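PDB 6C72: particle-associated glycoside hydrolase from Acinetobacter phage Fri1, which depolymerises the capsular polysaccharide of Acinetobacter baumannii as a phage tailspike, probably by glycosidic cleavage, so that the virus can reach the cell. Local coordinates for residues A[422-428]-A[444-450]; A[349-355]-A[373-379]; A[411-416]-A[437-441]. All coordinates share one frame. Residues are numbered along the deposited sequence.

Contact 1. Residues A[422-428]-A[444-450]; sequences LIEGNRF and FGVNTFL. With ZN (zinc ion), chain I.
Two neighbouring rungs of a right-handed parallel beta-helix, the usual body of phage tailspikes, meet here, I423 opposite F444, R427 opposite T448 and F428 opposite F449, CA atoms 4.8 to 4.9 Å apart. Strands at either end pair through G445 N to I423 O (2.9 Å), F428 N to T448 O (2.8 Å) and L450 N to F428 O (2.7 Å). Between them the chain bends at G425, whose positive phi (71°) suits glycine. E424 lies nearest G445 but G425 nearest N447, a slip at V446 made good by R427. Here G425 N reaches V446 O (2.6 Å) and T448 N reaches N426 O (2.8 Å). The N447 amide (chi1 m) adds to these: ND2 shares I423 O with G445 N, and OD1 accepts from N426 N and ND2, each 2.9 Å. F428 and F449, chi1 m in both, set their rings near parallel (26°) but slid apart. E424, chi1 t, chelates zinc through OE1 (2.4 Å) and OE2 (2.3 Å). Strands 396-399 and 402-403 flank 422-428 on the preceding rung, where N426 ND2 bonds F398 O.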
loop_
_atom_site.group_PDB
_atom_site.type_symbol
_atom_site.label_atom_id
_atom_site.label_comp_id
_atom_site.label_asym_id
_atom_site.label_seq_id
_atom_site.Cartn_x
_atom_site.Cartn_y
_atom_site.Cartn_z
ATOM N N LEU A 422 -4.210 -0.372 17.600
ATOM C CA LEU A 422 -5.622 -0.296 17.246
ATOM C C LEU A 422 -6.130 -1.648 16.756
ATOM O O LEU A 422 -5.568 -2.230 15.822
ATOM C CB LEU A 422 -5.857 0.773 16.176
ATOM C CG LEU A 422 -7.297 0.908 15.657
ATOM C CD1 LEU A 422 -8.263 1.211 16.802
ATOM C CD2 LEU A 422 -7.387 1.990 14.602
ATOM N N ILE A 423 -7.215 -2.115 17.368
ATOM C CA ILE A 423 -7.856 -3.387 17.051
ATOM C C ILE A 423 -9.244 -3.068 16.502
ATOM O O ILE A 423 -10.133 -2.630 17.248
ATOM C CB ILE A 423 -7.926 -4.297 18.283
ATOM C CG1 ILE A 423 -6.502 -4.609 18.766
ATOM C CG2 ILE A 423 -8.755 -5.560 17.997
ATOM C CD1 ILE A 423 -6.441 -5.455 19.997
ATOM N N GLU A 424 -9.430 -3.276 15.200
ATOM C CA GLU A 424 -10.579 -2.737 14.488
ATOM C C GLU A 424 -10.935 -3.619 13.294
ATOM O O GLU A 424 -10.049 -4.084 12.575
ATOM C CB GLU A 424 -10.271 -1.316 14.021
ATOM C CG GLU A 424 -11.246 -0.733 13.025
ATOM C CD GLU A 424 -10.870 0.692 12.638
ATOM O OE1 GLU A 424 -9.911 0.854 11.847
ATOM O OE2 GLU A 424 -11.519 1.643 13.143
ATOM N N GLY A 425 -12.237 -3.809 13.069
ATOM C CA GLY A 425 -12.719 -4.518 11.906
ATOM C C GLY A 425 -12.478 -6.012 11.894
ATOM O O GLY A 425 -12.622 -6.630 10.837
ATOM N N ASN A 426 -12.098 -6.608 13.024
ATOM C CA ASN A 426 -11.718 -8.010 13.099
ATOM C C ASN A 426 -12.931 -8.911 13.345
ATOM O O ASN A 426 -13.957 -8.482 13.870
ATOM C CB ASN A 426 -10.676 -8.215 14.196
ATOM C CG ASN A 426 -9.409 -7.404 13.946
ATOM O OD1 ASN A 426 -8.557 -7.797 13.144
ATOM N ND2 ASN A 426 -9.297 -6.254 14.596
ATOM N N ARG A 427 -12.794 -10.182 12.953
ATOM C CA ARG A 427 -13.774 -11.215 13.267
ATOM C C ARG A 427 -13.185 -12.145 14.315
ATOM O O ARG A 427 -12.221 -12.867 14.047
ATOM C CB ARG A 427 -14.185 -11.993 12.024
ATOM C CG ARG A 427 -14.964 -11.163 11.063
ATOM C CD ARG A 427 -16.054 -11.999 10.456
ATOM N NE ARG A 427 -15.492 -13.196 9.857
ATOM C CZ ARG A 427 -16.107 -13.894 8.918
ATOM N NH1 ARG A 427 -17.302 -13.506 8.489
ATOM N NH2 ARG A 427 -15.524 -14.970 8.405
ATOM N N PHE A 428 -13.788 -12.149 15.493
ATOM C CA PHE A 428 -13.310 -12.931 16.625
ATOM C C PHE A 428 -14.232 -14.136 16.805
ATOM O O PHE A 428 -15.328 -14.016 17.363
ATOM C CB PHE A 428 -13.248 -12.071 17.888
ATOM C CG PHE A 428 -12.188 -10.991 17.848
ATOM C CD1 PHE A 428 -10.843 -11.320 17.752
ATOM C CD2 PHE A 428 -12.534 -9.651 17.944
ATOM C CE1 PHE A 428 -9.865 -10.321 17.730
ATOM C CE2 PHE A 428 -11.567 -8.655 17.926
ATOM C CZ PHE A 428 -10.235 -8.985 17.821
ATOM N N PHE A 444 -9.843 -0.240 20.808
ATOM C CA PHE A 444 -10.776 -1.101 20.097
ATOM C C PHE A 444 -11.775 -0.224 19.354
ATOM O O PHE A 444 -12.428 0.630 19.965
ATOM C CB PHE A 444 -11.537 -2.010 21.068
ATOM C CG PHE A 444 -10.698 -3.088 21.691
ATOM C CD1 PHE A 444 -9.925 -2.819 22.814
ATOM C CD2 PHE A 444 -10.717 -4.377 21.181
ATOM C CE1 PHE A 444 -9.150 -3.824 23.395
ATOM C CE2 PHE A 444 -9.950 -5.384 21.754
ATOM C CZ PHE A 444 -9.167 -5.114 22.859
ATOM N N GLY A 445 -11.896 -0.438 18.053
ATOM C CA GLY A 445 -12.994 0.101 17.273
ATOM C C GLY A 445 -14.132 -0.892 17.170
ATOM O O GLY A 445 -14.355 -1.719 18.061
ATOM N N VAL A 446 -14.873 -0.810 16.068
ATOM C CA VAL A 446 -15.851 -1.843 15.771
ATOM C C VAL A 446 -15.123 -3.148 15.480
ATOM O O VAL A 446 -14.144 -3.169 14.725
ATOM C CB VAL A 446 -16.726 -1.432 14.582
ATOM C CG1 VAL A 446 -17.612 -2.598 14.156
ATOM C CG2 VAL A 446 -17.574 -0.224 14.937
ATOM N N ASN A 447 -15.586 -4.235 16.097
ATOM C CA ASN A 447 -15.143 -5.591 15.793
ATOM C C ASN A 447 -16.366 -6.511 15.827
ATOM O O ASN A 447 -17.422 -6.151 16.353
ATOM C CB ASN A 447 -14.051 -6.086 16.765
ATOM C CG ASN A 447 -12.727 -5.333 16.601
ATOM O OD1 ASN A 447 -11.936 -5.623 15.697
ATOM N ND2 ASN A 447 -12.488 -4.358 17.477
ATOM N N THR A 448 -16.238 -7.687 15.217
ATOM C CA THR A 448 -17.320 -8.661 15.188
ATOM C C THR A 448 -16.990 -9.833 16.101
ATOM O O THR A 448 -15.967 -10.497 15.914
ATOM C CB THR A 448 -17.583 -9.148 13.767
ATOM O OG1 THR A 448 -17.956 -8.027 12.964
ATOM C CG2 THR A 448 -18.740 -10.174 13.758
ATOM N N PHE A 449 -17.885 -10.128 17.042
ATOM C CA PHE A 449 -17.657 -11.188 18.017
ATOM C C PHE A 449 -18.595 -12.348 17.717
ATOM O O PHE A 449 -19.813 -12.165 17.629
ATOM C CB PHE A 449 -17.823 -10.645 19.436
ATOM C CG PHE A 449 -16.863 -9.544 19.736
ATOM C CD1 PHE A 449 -15.585 -9.831 20.224
ATOM C CD2 PHE A 449 -17.185 -8.233 19.450
ATOM C CE1 PHE A 449 -14.649 -8.812 20.470
ATOM C CE2 PHE A 449 -16.257 -7.210 19.689
ATOM C CZ PHE A 449 -14.982 -7.507 20.196
ATOM N N LEU A 450 -18.013 -13.524 17.487
ATOM C CA LEU A 450 -18.745 -14.706 17.055
ATOM C C LEU A 450 -18.575 -15.829 18.065
ATOM O O LEU A 450 -17.579 -15.891 18.796
ATOM C CB LEU A 450 -18.274 -15.180 15.684
ATOM C CG LEU A 450 -18.415 -14.131 14.586
ATOM C CD1 LEU A 450 -17.571 -14.508 13.373
ATOM C CD2 LEU A 450 -19.884 -14.005 14.226
HETATM ZN ZN ZN I . -10.925 3.006 11.354
HETATM O O HOH W 1 -13.987 1.184 14.070
HETATM O O HOH W 2 -12.604 4.513 12.357
HETATM O O HOH W 3 -8.789 3.692 11.684
#

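Contact 2. Residues A[349-355]-A[373-379]. With ZN (zinc ion), chain K.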
loop_
_atom_site.group_PDB
_atom_site.type_symbol
_atom_site.label_atom_id
_atom_site.label_comp_id
_atom_site.label_asym_id
_atom_site.label_seq_id
_atom_site.Cartn_x
_atom_site.Cartn_y
_atom_site.Cartn_z
ATOM N N LYS A 349 5.017 -5.749 7.521
ATOM C CA LYS A 349 3.584 -5.781 7.276
ATOM C C LYS A 349 3.157 -7.190 6.912
ATOM O O LYS A 349 3.759 -7.819 6.034
ATOM C CB LYS A 349 3.196 -4.823 6.158
ATOM C CG LYS A 349 3.566 -3.383 6.406
ATOM C CD LYS A 349 3.116 -2.581 5.214
ATOM C CE LYS A 349 3.292 -1.082 5.413
ATOM N NZ LYS A 349 4.626 -0.669 4.949
ATOM N N PHE A 350 2.111 -7.673 7.578
ATOM C CA PHE A 350 1.467 -8.937 7.232
ATOM C C PHE A 350 0.126 -8.601 6.596
ATOM O O PHE A 350 -0.790 -8.120 7.279
ATOM C CB PHE A 350 1.306 -9.836 8.455
ATOM C CG PHE A 350 2.617 -10.254 9.086
ATOM C CD1 PHE A 350 3.324 -11.358 8.600
ATOM C CD2 PHE A 350 3.124 -9.579 10.169
ATOM C CE1 PHE A 350 4.515 -11.766 9.174
ATOM C CE2 PHE A 350 4.333 -9.978 10.747
ATOM C CZ PHE A 350 5.022 -11.085 10.245
ATOM N N LEU A 351 0.030 -8.834 5.285
ATOM C CA LEU A 351 -1.132 -8.494 4.473
ATOM C C LEU A 351 -1.666 -9.752 3.800
ATOM O O LEU A 351 -0.898 -10.494 3.177
ATOM C CB LEU A 351 -0.769 -7.458 3.409
ATOM C CG LEU A 351 -0.013 -6.206 3.850
ATOM C CD1 LEU A 351 0.354 -5.361 2.650
ATOM C CD2 LEU A 351 -0.858 -5.399 4.827
ATOM N N ASN A 352 -2.974 -9.997 3.944
ATOM C CA ASN A 352 -3.665 -11.098 3.273
ATOM C C ASN A 352 -3.028 -12.455 3.579
ATOM O O ASN A 352 -3.112 -13.379 2.771
ATOM C CB ASN A 352 -3.734 -10.887 1.754
ATOM C CG ASN A 352 -4.306 -9.527 1.361
ATOM O OD1 ASN A 352 -4.854 -8.800 2.187
ATOM N ND2 ASN A 352 -4.224 -9.202 0.077
ATOM N N CYS A 353 -2.388 -12.590 4.734
ATOM C CA CYS A 353 -1.679 -13.811 5.064
ATOM C C CYS A 353 -2.552 -14.749 5.884
ATOM O O CYS A 353 -3.528 -14.340 6.517
ATOM C CB CYS A 353 -0.394 -13.505 5.841
ATOM S SG CYS A 353 0.881 -12.622 4.897
ATOM N N ARG A 354 -2.147 -16.019 5.911
ATOM C CA ARG A 354 -2.856 -17.053 6.650
ATOM C C ARG A 354 -1.876 -17.766 7.567
ATOM O O ARG A 354 -0.814 -18.228 7.123
ATOM C CB ARG A 354 -3.543 -18.028 5.705
ATOM C CG ARG A 354 -4.751 -17.375 5.091
ATOM C CD ARG A 354 -5.356 -18.126 3.936
ATOM N NE ARG A 354 -4.433 -18.382 2.829
ATOM C CZ ARG A 354 -3.888 -17.442 2.060
ATOM N NH1 ARG A 354 -4.126 -16.149 2.304
ATOM N NH2 ARG A 354 -3.094 -17.795 1.049
ATOM N N PHE A 355 -2.202 -17.780 8.852
ATOM C CA PHE A 355 -1.432 -18.482 9.865
ATOM C C PHE A 355 -2.204 -19.754 10.190
ATOM O O PHE A 355 -3.303 -19.700 10.767
ATOM C CB PHE A 355 -1.220 -17.596 11.090
ATOM C CG PHE A 355 -0.373 -16.373 10.815
ATOM C CD1 PHE A 355 -0.892 -15.282 10.138
ATOM C CD2 PHE A 355 0.949 -16.311 11.249
ATOM C CE1 PHE A 355 -0.112 -14.156 9.900
ATOM C CE2 PHE A 355 1.731 -15.191 11.006
ATOM C CZ PHE A 355 1.198 -14.114 10.332
ATOM N N ILE A 373 1.835 -4.015 11.786
ATOM C CA ILE A 373 0.736 -4.027 10.819
ATOM C C ILE A 373 0.314 -5.469 10.530
ATOM O O ILE A 373 1.078 -6.242 9.933
ATOM C CB ILE A 373 1.129 -3.316 9.512
ATOM C CG1 ILE A 373 1.380 -1.818 9.750
ATOM C CG2 ILE A 373 0.060 -3.537 8.447
ATOM C CD1 ILE A 373 0.159 -1.048 10.135
ATOM N N VAL A 374 -0.919 -5.805 10.888
ATOM C CA VAL A 374 -1.532 -7.087 10.556
ATOM C C VAL A 374 -2.912 -6.789 9.967
ATOM O O VAL A 374 -3.799 -6.289 10.673
ATOM C CB VAL A 374 -1.658 -8.013 11.772
ATOM C CG1 VAL A 374 -2.291 -9.357 11.335
ATOM C CG2 VAL A 374 -0.310 -8.197 12.470
ATOM N N ASP A 375 -3.098 -7.084 8.681
ATOM C CA ASP A 375 -4.321 -6.680 8.000
ATOM C C ASP A 375 -4.827 -7.787 7.084
ATOM O O ASP A 375 -4.064 -8.329 6.278
ATOM C CB ASP A 375 -4.080 -5.393 7.206
ATOM C CG ASP A 375 -5.308 -4.923 6.482
ATOM O OD1 ASP A 375 -6.153 -4.261 7.128
ATOM O OD2 ASP A 375 -5.435 -5.219 5.270
ATOM N N ASN A 376 -6.121 -8.105 7.208
ATOM C CA ASN A 376 -6.796 -9.102 6.374
ATOM C C ASN A 376 -6.084 -10.451 6.424
ATOM O O ASN A 376 -5.948 -11.145 5.414
ATOM C CB ASN A 376 -6.974 -8.607 4.940
ATOM C CG ASN A 376 -8.243 -7.780 4.767
ATOM O OD1 ASN A 376 -9.341 -8.334 4.660
ATOM N ND2 ASN A 376 -8.103 -6.453 4.753
ATOM N N CYS A 377 -5.623 -10.818 7.614
ATOM C CA CYS A 377 -4.976 -12.091 7.875
ATOM C C CYS A 377 -5.920 -13.064 8.589
ATOM O O CYS A 377 -6.904 -12.671 9.221
ATOM C CB CYS A 377 -3.718 -11.878 8.716
ATOM S SG CYS A 377 -2.453 -10.937 7.865
ATOM N N GLU A 378 -5.588 -14.350 8.500
ATOM C CA GLU A 378 -6.330 -15.406 9.170
ATOM C C GLU A 378 -5.440 -16.103 10.189
ATOM O O GLU A 378 -4.255 -16.334 9.936
ATOM C CB GLU A 378 -6.862 -16.434 8.178
ATOM C CG GLU A 378 -7.807 -15.891 7.129
ATOM C CD GLU A 378 -8.326 -16.991 6.216
ATOM O OE1 GLU A 378 -8.698 -18.064 6.738
ATOM O OE2 GLU A 378 -8.332 -16.794 4.978
ATOM N N PHE A 379 -6.009 -16.437 11.345
ATOM C CA PHE A 379 -5.268 -17.080 12.426
ATOM C C PHE A 379 -6.018 -18.328 12.881
ATOM O O PHE A 379 -7.191 -18.237 13.265
ATOM C CB PHE A 379 -5.069 -16.104 13.589
ATOM C CG PHE A 379 -4.183 -14.939 13.254
ATOM C CD1 PHE A 379 -2.806 -15.018 13.447
ATOM C CD2 PHE A 379 -4.717 -13.770 12.740
ATOM C CE1 PHE A 379 -1.963 -13.942 13.131
ATOM C CE2 PHE A 379 -3.891 -12.690 12.431
ATOM C CZ PHE A 379 -2.505 -12.785 12.621
HETATM ZN ZN ZN K . -9.104 -19.982 5.941
HETATM O O HOH W 4 -4.317 -6.237 2.878
HETATM O O HOH W 5 -6.757 -15.197 3.479
#
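Residues 349-355 and 373-379 run parallel and in step, one residue opposite one throughout; the axes of strands 349-351 and 373-375 lie 4.9 Å apart at 2°. Backbone bonds join F350 N to I373 O and D375 N to F350 O, both 2.9 Å, then F355 N to E378 O at 2.7 Å beyond the corner. There N352 and N376 take left-handed backbone angles, which asparagine tolerates well, and C353 N gives to C377 SG at 3.5 Å. These are successive coils of a right-handed parallel beta-helix, and like residues pile up at N352/N376, C353/C377 and F355/F379, the last an offset stack, centroids 4.7 Å apart. Sulphur and aromatic groups suit this buried interior, where F350 packs on V334. The other face is mixed: L351 and I373 form an apolar patch beside charged residues. E378 OE1 binds zinc at 2.1 Å and accepts from W404 NE1; a water links OE2 to R354 NH1, while R354 NH2 bonds N319. Another water lies 2.7 Å from N352 OD1 and 2.8 Å from D375 OD2; D375 OD1 bonds T399, and N352 ND2 bonds D279 of the second subunit.

Contact 3. Residues A[411-416]-A[437-441]; sequences FSYNTL and IVATQ
V438 points its branched side chain (chi1 t) at the segment 411-416, setting CG1 4.0 Å from F411 CE2, and CG2 3.8 Å from S412 OG and 3.4 Å from T415 O. The segment 411-416 is a short strand at 412-413, then N414 in a left-handed backbone conformation (57/33) that asparagine readily adopts, after which the chain returns extended. T415 OG1 (chi1 m) donates to Y413 O at 2.8 Å, and T386 OG1 also bonds it. Opposite, 437-441 forms a short, weakly bonded helical turn, T440 N to I437 O 2.9 Å and Q441 N to V438 O 3.0 Å; the closest CA pair is L416 and V438, 5.9 Å apart. L416, chi1 m and chi2 t, lays CD2 3.8 Å from I437 CG2 and 3.9 Å from Q441 NE2. The helical turn thus packs against a corner of the beta-helix near its C-terminal end, with F411 stacked on F433. Being van der Waals contact throughout, the join depends on shape; its polar ends are served outside, S412 OG by N436 and Q441 OE1 by V417 N.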
loop_
_atom_site.group_PDB
_atom_site.type_symbol
_atom_site.label_atom_id
_atom_site.label_comp_id
_atom_site.label_asym_id
_atom_site.label_seq_id
_atom_site.Cartn_x
_atom_site.Cartn_y
_atom_site.Cartn_z
ATOM N N PHE A 411 -6.646 -14.391 22.458
ATOM C CA PHE A 411 -6.134 -13.442 21.473
ATOM C C PHE A 411 -4.613 -13.482 21.420
ATOM O O PHE A 411 -4.020 -13.401 20.337
ATOM C CB PHE A 411 -6.627 -12.032 21.782
ATOM C CG PHE A 411 -5.987 -10.963 20.938
ATOM C CD1 PHE A 411 -6.484 -10.665 19.685
ATOM C CD2 PHE A 411 -4.900 -10.244 21.411
ATOM C CE1 PHE A 411 -5.911 -9.685 18.909
ATOM C CE2 PHE A 411 -4.313 -9.260 20.643
ATOM C CZ PHE A 411 -4.813 -8.978 19.388
ATOM N N SER A 412 -3.970 -13.613 22.572
ATOM C CA SER A 412 -2.521 -13.551 22.645
ATOM C C SER A 412 -2.079 -14.257 23.911
ATOM O O SER A 412 -2.879 -14.542 24.801
ATOM C CB SER A 412 -2.020 -12.101 22.617
ATOM O OG SER A 412 -2.530 -11.364 23.715
ATOM N N TYR A 413 -0.793 -14.548 23.971
ATOM C CA TYR A 413 -0.160 -15.099 25.154
ATOM C C TYR A 413 0.940 -14.140 25.582
ATOM O O TYR A 413 1.763 -13.737 24.756
ATOM C CB TYR A 413 0.412 -16.496 24.869
ATOM C CG TYR A 413 1.450 -16.934 25.874
ATOM C CD1 TYR A 413 1.087 -17.328 27.162
ATOM C CD2 TYR A 413 2.800 -16.927 25.542
ATOM C CE1 TYR A 413 2.043 -17.706 28.086
ATOM C CE2 TYR A 413 3.765 -17.303 26.455
ATOM C CZ TYR A 413 3.386 -17.694 27.722
ATOM O OH TYR A 413 4.356 -18.068 28.626
ATOM N N ASN A 414 0.920 -13.733 26.855
ATOM C CA ASN A 414 2.046 -13.011 27.454
ATOM C C ASN A 414 2.392 -11.743 26.673
ATOM O O ASN A 414 3.558 -11.360 26.577
ATOM C CB ASN A 414 3.268 -13.934 27.559
ATOM C CG ASN A 414 4.321 -13.424 28.524
ATOM O OD1 ASN A 414 4.011 -12.796 29.537
ATOM N ND2 ASN A 414 5.588 -13.699 28.208
ATOM N N THR A 415 1.389 -11.095 26.085
ATOM C CA THR A 415 1.598 -9.946 25.212
ATOM C C THR A 415 1.161 -8.653 25.901
ATOM O O THR A 415 0.211 -8.647 26.690
ATOM C CB THR A 415 0.852 -10.160 23.892
ATOM O OG1 THR A 415 1.348 -11.362 23.290
ATOM C CG2 THR A 415 1.078 -9.021 22.934
ATOM N N LEU A 416 1.884 -7.562 25.626
ATOM C CA LEU A 416 1.578 -6.235 26.156
ATOM C C LEU A 416 1.535 -5.247 25.002
ATOM O O LEU A 416 2.381 -5.307 24.100
ATOM C CB LEU A 416 2.618 -5.777 27.168
ATOM C CG LEU A 416 2.909 -6.665 28.374
ATOM C CD1 LEU A 416 4.234 -6.254 29.004
ATOM C CD2 LEU A 416 1.763 -6.564 29.392
ATOM N N ILE A 437 -4.588 -8.726 29.648
ATOM C CA ILE A 437 -4.387 -7.308 29.898
ATOM C C ILE A 437 -4.460 -6.487 28.617
ATOM O O ILE A 437 -4.746 -5.284 28.672
ATOM C CB ILE A 437 -3.038 -7.108 30.620
ATOM C CG1 ILE A 437 -2.912 -5.678 31.159
ATOM C CG2 ILE A 437 -1.860 -7.514 29.698
ATOM C CD1 ILE A 437 -1.728 -5.476 32.055
ATOM N N VAL A 438 -4.237 -7.110 27.455
ATOM C CA VAL A 438 -4.349 -6.388 26.189
ATOM C C VAL A 438 -5.727 -5.746 26.067
ATOM O O VAL A 438 -5.866 -4.645 25.510
ATOM C CB VAL A 438 -4.066 -7.337 24.999
ATOM C CG1 VAL A 438 -4.448 -6.692 23.658
ATOM C CG2 VAL A 438 -2.610 -7.781 24.982
ATOM N N ALA A 439 -6.757 -6.399 26.606
ATOM C CA ALA A 439 -8.101 -5.849 26.505
ATOM C C ALA A 439 -8.254 -4.533 27.259
ATOM O O ALA A 439 -9.141 -3.747 26.916
ATOM C CB ALA A 439 -9.129 -6.867 27.010
ATOM N N THR A 440 -7.401 -4.253 28.243
ATOM C CA THR A 440 -7.460 -2.982 28.955
ATOM C C THR A 440 -6.460 -1.966 28.426
ATOM O O THR A 440 -6.452 -0.827 28.893
ATOM C CB THR A 440 -7.230 -3.178 30.470
ATOM O OG1 THR A 440 -5.847 -3.452 30.725
ATOM C CG2 THR A 440 -8.073 -4.319 31.018
ATOM N N GLN A 441 -5.624 -2.347 27.467
ATOM C CA GLN A 441 -4.562 -1.498 26.956
ATOM C C GLN A 441 -4.837 -0.977 25.559
ATOM O O GLN A 441 -4.624 0.204 25.293
ATOM C CB GLN A 441 -3.240 -2.263 26.933
ATOM C CG GLN A 441 -2.721 -2.681 28.279
ATOM C CD GLN A 441 -1.492 -3.550 28.132
ATOM O OE1 GLN A 441 -1.347 -4.278 27.143
ATOM N NE2 GLN A 441 -0.594 -3.474 29.104
#

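In the fold
Contacts 1 and 2 are lateral pairings within one long parallel sheet, their centres about 14 Å apart. In both, phenylalanines such as F428 and F355 fill the buried interior while a zinc-binding glutamate lies on the outer side, which is mixed in character, and both touch the second subunit. They differ at the bend: 349-355 and 373-379 stay in register throughout, whereas 422-428 and 444-450 slip locally at G425 and N447 and come back into register. Contact 3 lacks strand pairing and touches no other chain; its apolar packing mixes buried V438 and F411 with exposed I437. It interlocks with contact 1 along the chain: F411 meets F428 and I423, and F444 CE1 lies 3.5 Å from A439 O.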